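Local coordinates for protein halogenase PltM (PDB 6BZN) that halogenates phenolic compounds with unusual breadth of substrate and halide, probably as a flavin-dependent enzyme that uses FAD, at residues A[387-399]-A[457-471]. Sequence-based numbering, arbitrary orientation.
With GOL (glycerol), chain I.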
loop_
_atom_site.group_PDB
_atom_site.type_symbol
_atom_site.label_atom_id
_atom_site.label_comp_id
_atom_site.label_asym_id
_atom_site.label_seq_id
_atom_site.Cartn_x
_atom_site.Cartn_y
_atom_site.Cartn_z
ATOM N N ARG A 387 16.444 -5.052 -5.742
ATOM C CA ARG A 387 16.928 -3.801 -5.184
ATOM C C ARG A 387 15.773 -2.843 -4.892
ATOM O O ARG A 387 15.686 -2.311 -3.794
ATOM C CB ARG A 387 17.959 -3.157 -6.110
ATOM C CG ARG A 387 18.434 -1.788 -5.651
ATOM C CD ARG A 387 19.612 -1.326 -6.491
ATOM N NE ARG A 387 19.944 0.083 -6.256
ATOM C CZ ARG A 387 20.035 1.040 -7.186
ATOM N NH1 ARG A 387 19.827 0.797 -8.477
ATOM N NH2 ARG A 387 20.358 2.281 -6.813
ATOM N N HIS A 388 14.887 -2.635 -5.863
ATOM C CA HIS A 388 13.683 -1.845 -5.613
ATOM C C HIS A 388 12.866 -2.389 -4.420
ATOM O O HIS A 388 12.556 -1.646 -3.493
ATOM C CB HIS A 388 12.786 -1.754 -6.847
ATOM C CG HIS A 388 11.412 -1.281 -6.513
ATOM N ND1 HIS A 388 10.323 -2.125 -6.478
ATOM C CD2 HIS A 388 10.978 -0.084 -6.061
ATOM C CE1 HIS A 388 9.262 -1.447 -6.084
ATOM N NE2 HIS A 388 9.638 -0.209 -5.814
ATOM N N CYS A 389 12.546 -3.684 -4.424
ATOM C CA CYS A 389 11.613 -4.218 -3.424
ATOM C C CYS A 389 12.184 -4.165 -2.013
ATOM O O CYS A 389 11.510 -3.704 -1.070
ATOM C CB CYS A 389 11.175 -5.639 -3.760
ATOM S SG CYS A 389 9.866 -6.191 -2.639
ATOM N N LEU A 390 13.436 -4.591 -1.865
ATOM C CA LEU A 390 14.052 -4.606 -0.537
ATOM C C LEU A 390 14.261 -3.174 -0.012
ATOM O O LEU A 390 14.025 -2.921 1.157
ATOM C CB LEU A 390 15.364 -5.392 -0.507
ATOM C CG LEU A 390 15.334 -6.877 -0.926
ATOM C CD1 LEU A 390 16.531 -7.629 -0.336
ATOM C CD2 LEU A 390 14.039 -7.624 -0.629
ATOM N N ASN A 391 14.671 -2.254 -0.883
ATOM C CA ASN A 391 14.793 -0.838 -0.493
ATOM C C ASN A 391 13.444 -0.249 -0.112
ATOM O O ASN A 391 13.358 0.533 0.837
ATOM C CB ASN A 391 15.411 0.020 -1.609
ATOM C CG ASN A 391 16.888 -0.228 -1.818
ATOM O OD1 ASN A 391 17.505 -1.014 -1.126
ATOM N ND2 ASN A 391 17.465 0.463 -2.804
ATOM N N ALA A 392 12.400 -0.594 -0.863
ATOM C CA ALA A 392 11.033 -0.122 -0.570
ATOM C C ALA A 392 10.515 -0.559 0.812
ATOM O O ALA A 392 9.961 0.254 1.569
ATOM C CB ALA A 392 10.086 -0.575 -1.655
ATOM N N VAL A 393 10.748 -1.820 1.152
ATOM C CA VAL A 393 10.354 -2.361 2.446
ATOM C C VAL A 393 11.156 -1.687 3.575
ATOM O O VAL A 393 10.594 -1.320 4.617
ATOM C CB VAL A 393 10.496 -3.905 2.468
ATOM C CG1 VAL A 393 10.268 -4.463 3.866
ATOM C CG2 VAL A 393 9.494 -4.530 1.489
ATOM N N ALA A 394 12.455 -1.500 3.352
ATOM C CA ALA A 394 13.304 -0.805 4.326
ATOM C C ALA A 394 12.830 0.644 4.546
ATOM O O ALA A 394 12.671 1.080 5.679
ATOM C CB ALA A 394 14.752 -0.820 3.884
ATOM N N THR A 395 12.565 1.360 3.460
ATOM C CA THR A 395 12.050 2.730 3.560
ATOM C C THR A 395 10.706 2.755 4.265
ATOM O O THR A 395 10.473 3.587 5.126
ATOM C CB THR A 395 11.933 3.387 2.178
ATOM O OG1 THR A 395 13.243 3.527 1.632
ATOM C CG2 THR A 395 11.283 4.787 2.265
ATOM N N ASN A 396 9.836 1.822 3.898
ATOM C CA ASN A 396 8.510 1.699 4.488
ATOM C C ASN A 396 8.627 1.464 6.011
ATOM O O ASN A 396 7.894 2.066 6.799
ATOM C CB ASN A 396 7.776 0.554 3.758
ATOM C CG ASN A 396 6.270 0.497 3.996
ATOM O OD1 ASN A 396 5.667 1.257 4.779
ATOM N ND2 ASN A 396 5.642 -0.424 3.280
ATOM N N ASP A 397 9.599 0.635 6.412
ATOM C CA ASP A 397 9.853 0.347 7.839
ATOM C C ASP A 397 10.274 1.607 8.611
ATOM O O ASP A 397 9.786 1.834 9.722
ATOM C CB ASP A 397 10.926 -0.722 7.970
ATOM C CG ASP A 397 11.075 -1.256 9.394
ATOM O OD1 ASP A 397 10.071 -1.399 10.125
ATOM O OD2 ASP A 397 12.224 -1.589 9.764
ATOM N N GLN A 398 11.171 2.416 8.040
ATOM C CA GLN A 398 11.572 3.673 8.692
ATOM C C GLN A 398 10.405 4.652 8.734
ATOM O O GLN A 398 10.090 5.203 9.800
ATOM C CB GLN A 398 12.794 4.309 8.021
ATOM C CG GLN A 398 14.129 3.653 8.372
ATOM C CD GLN A 398 14.515 3.805 9.843
ATOM O OE1 GLN A 398 14.594 4.920 10.372
ATOM N NE2 GLN A 398 14.748 2.679 10.517
ATOM N N LEU A 399 9.724 4.824 7.602
ATOM C CA LEU A 399 8.575 5.728 7.565
ATOM C C LEU A 399 7.555 5.405 8.653
ATOM O O LEU A 399 7.127 6.299 9.396
ATOM C CB LEU A 399 7.905 5.698 6.194
ATOM C CG LEU A 399 6.559 6.416 6.052
ATOM C CD1 LEU A 399 6.728 7.923 6.220
ATOM C CD2 LEU A 399 5.901 6.082 4.730
ATOM N N PRO A 457 15.761 4.107 -5.774
ATOM C CA PRO A 457 14.631 3.195 -5.941
ATOM C C PRO A 457 14.128 2.706 -4.579
ATOM O O PRO A 457 14.924 2.409 -3.676
ATOM C CB PRO A 457 15.206 2.061 -6.796
ATOM C CG PRO A 457 16.684 2.105 -6.560
ATOM C CD PRO A 457 17.029 3.536 -6.271
ATOM N N GLY A 458 12.811 2.704 -4.415
ATOM C CA GLY A 458 12.193 2.289 -3.152
ATOM C C GLY A 458 11.997 3.417 -2.150
ATOM O O GLY A 458 11.338 3.229 -1.148
ATOM N N CYS A 459 12.573 4.582 -2.409
ATOM C CA CYS A 459 12.453 5.717 -1.503
ATOM C C CYS A 459 11.321 6.624 -1.969
ATOM O O CYS A 459 10.969 6.622 -3.154
ATOM C CB CYS A 459 13.787 6.458 -1.419
ATOM S SG CYS A 459 15.134 5.365 -0.870
ATOM N N LEU A 460 10.773 7.411 -1.048
ATOM C CA LEU A 460 9.545 8.158 -1.312
ATOM C C LEU A 460 9.636 9.122 -2.499
ATOM O O LEU A 460 8.678 9.246 -3.267
ATOM C CB LEU A 460 9.091 8.924 -0.070
ATOM C CG LEU A 460 8.734 8.111 1.182
ATOM C CD1 LEU A 460 8.287 9.071 2.267
ATOM C CD2 LEU A 460 7.644 7.093 0.908
ATOM N N SER A 461 10.777 9.788 -2.646
ATOM C CA SER A 461 10.983 10.749 -3.750
ATOM C C SER A 461 11.392 10.103 -5.059
ATOM O O SER A 461 11.349 10.763 -6.094
ATOM C CB SER A 461 12.063 11.772 -3.392
ATOM O OG SER A 461 13.363 11.205 -3.570
ATOM N N LEU A 462 11.859 8.857 -5.012
ATOM C CA LEU A 462 12.504 8.147 -6.125
ATOM C C LEU A 462 13.854 8.711 -6.570
ATOM O O LEU A 462 14.775 7.936 -6.818
ATOM C CB LEU A 462 11.610 7.994 -7.357
ATOM C CG LEU A 462 10.402 7.050 -7.237
ATOM C CD1 LEU A 462 9.141 7.820 -6.878
ATOM C CD2 LEU A 462 10.178 6.311 -8.552
ATOM N N ASP A 463 13.969 10.031 -6.708
ATOM C CA ASP A 463 15.145 10.616 -7.355
ATOM C C ASP A 463 15.675 11.950 -6.794
ATOM O O ASP A 463 16.519 12.575 -7.442
ATOM C CB ASP A 463 14.851 10.766 -8.844
ATOM C CG ASP A 463 16.120 10.852 -9.695
ATOM O OD1 ASP A 463 17.065 10.064 -9.495
ATOM O OD2 ASP A 463 16.180 11.732 -10.558
ATOM N N SER A 464 15.242 12.370 -5.604
ATOM C CA SER A 464 15.667 13.673 -5.043
ATOM C C SER A 464 16.704 13.522 -3.921
ATOM O O SER A 464 16.346 13.133 -2.812
ATOM C CB SER A 464 14.459 14.423 -4.489
ATOM O OG SER A 464 14.871 15.566 -3.742
ATOM N N PRO A 465 17.991 13.844 -4.185
ATOM C CA PRO A 465 18.942 13.722 -3.071
ATOM C C PRO A 465 18.609 14.633 -1.872
ATOM O O PRO A 465 18.817 14.243 -0.725
ATOM C CB PRO A 465 20.293 14.095 -3.697
ATOM C CG PRO A 465 20.108 13.954 -5.166
ATOM C CD PRO A 465 18.658 14.201 -5.453
ATOM N N ALA A 466 18.081 15.824 -2.127
ATOM C CA ALA A 466 17.698 16.723 -1.044
ATOM C C ALA A 466 16.584 16.119 -0.181
ATOM O O ALA A 466 16.676 16.135 1.058
ATOM C CB ALA A 466 17.278 18.084 -1.579
ATOM N N TYR A 467 15.554 15.562 -0.817
ATOM C CA TYR A 467 14.484 14.941 -0.035
ATOM C C TYR A 467 15.017 13.765 0.785
ATOM O O TYR A 467 14.702 13.636 1.965
ATOM C CB TYR A 467 13.264 14.469 -0.862
ATOM C CG TYR A 467 12.335 13.782 0.092
ATOM C CD1 TYR A 467 11.595 14.523 1.004
ATOM C CD2 TYR A 467 12.338 12.396 0.228
ATOM C CE1 TYR A 467 10.815 13.907 1.968
ATOM C CE2 TYR A 467 11.570 11.770 1.198
ATOM C CZ TYR A 467 10.802 12.527 2.057
ATOM O OH TYR A 467 10.023 11.935 3.022
ATOM N N GLU A 468 15.824 12.910 0.177
ATOM C CA GLU A 468 16.288 11.723 0.888
ATOM C C GLU A 468 17.213 12.075 2.051
ATOM O O GLU A 468 17.269 11.352 3.044
ATOM C CB GLU A 468 16.884 10.710 -0.083
ATOM C CG GLU A 468 15.903 10.238 -1.165
ATOM C CD GLU A 468 14.557 9.693 -0.643
ATOM O OE1 GLU A 468 14.482 9.226 0.513
ATOM O OE2 GLU A 468 13.559 9.702 -1.411
ATOM N N SER A 469 17.905 13.210 1.938
ATOM C CA SER A 469 18.630 13.801 3.071
ATOM C C SER A 469 17.672 14.208 4.208
ATOM O O SER A 469 17.928 13.911 5.393
ATOM C CB SER A 469 19.450 15.016 2.600
ATOM O OG SER A 469 19.997 15.715 3.709
ATOM N N LEU A 470 16.577 14.886 3.861
ATOM C CA LEU A 470 15.554 15.233 4.849
ATOM C C LEU A 470 14.979 13.985 5.517
ATOM O O LEU A 470 14.871 13.934 6.745
ATOM C CB LEU A 470 14.425 16.071 4.233
ATOM C CG LEU A 470 13.188 16.323 5.089
ATOM C CD1 LEU A 470 13.501 17.123 6.342
ATOM C CD2 LEU A 470 12.134 17.023 4.242
ATOM N N PHE A 471 14.633 12.977 4.707
ATOM C CA PHE A 471 14.039 11.768 5.247
ATOM C C PHE A 471 14.991 11.045 6.199
ATOM O O PHE A 471 14.603 10.714 7.305
ATOM C CB PHE A 471 13.594 10.855 4.118
ATOM C CG PHE A 471 12.914 9.599 4.583
ATOM C CD1 PHE A 471 11.591 9.622 4.955
ATOM C CD2 PHE A 471 13.610 8.394 4.636
ATOM C CE1 PHE A 471 10.952 8.468 5.360
ATOM C CE2 PHE A 471 12.975 7.231 5.046
ATOM C CZ PHE A 471 11.653 7.265 5.414
HETATM C C1 GOL I . 8.287 2.156 -3.879
HETATM O O1 GOL I . 7.588 1.645 -5.024
HETATM C C2 GOL I . 7.752 3.502 -3.360
HETATM O O2 GOL I . 8.162 3.620 -2.002
HETATM C C3 GOL I . 8.220 4.782 -4.066
HETATM O O3 GOL I . 9.545 4.681 -4.603
HETATM O O HOH W 1 8.419 2.630 0.643
#
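Pro457 opens the contact by setting CG over the centre of one face of the Arg387 guanidinium, 3.6 Å from Arg387 CZ. The arginine chain runs extended from CG to NE to get there, and NH1 also pairs with Glu384. The carbonyl O of Pro457 takes a weak bond from Asn391 ND2 (3.3 Å). At Gly458 the loop backbone comes closest to helix 383-406: Gly458 CA lies 3.7 Å from Ala392 CA, and a side chain would collide with Ala392 N and Asn391 CB. Its positive phi also suits glycine. Gly458 O faces Ala392 CA in a nearly straight CA-H...O contact of 3.4 Å, lies 3.4 Å from Thr395 CB, and receives a weak bond from glycerol O2. A water sits between Ala392 O, glycerol O2 and, weakly, Gly458 O. Cys459 SG lies beside Thr395 OG1 at 3.6 Å, and Cys459 O accepts from glycerol O3, while His388 NE2 donates to glycerol O1 in the ring plane (2.9 Å, 167°). His388 CG stands anti to the backbone N (chi1 164°), which carries the imidazole edge past Gly458 N to the glycerol. Replacing the imidazole by the methyl of an alanine would probably leave glycerol O1 without its N-H donor and a gap beside Gly458 N. Leu460 meets Leu399 through their CD2 methyls. Within the Cys459-Leu462 turn, Ser461 N and OG both donate to Glu468 OE2. Helix 465-483 sends in Phe471, whose CZ edge lies against the helix backbone at Leu399 N (3.8 Å) and Thr395 O, and against Leu399 CB and Thr395 CG2, with Gln398 CB oblique to the ring. Packing at Phe471 thus adjoins a polar site, where backbone carbonyls and His388 offer groups satisfied by glycerol, probably from the crystallisation liquor, which Glu359 and Arg352 also bind.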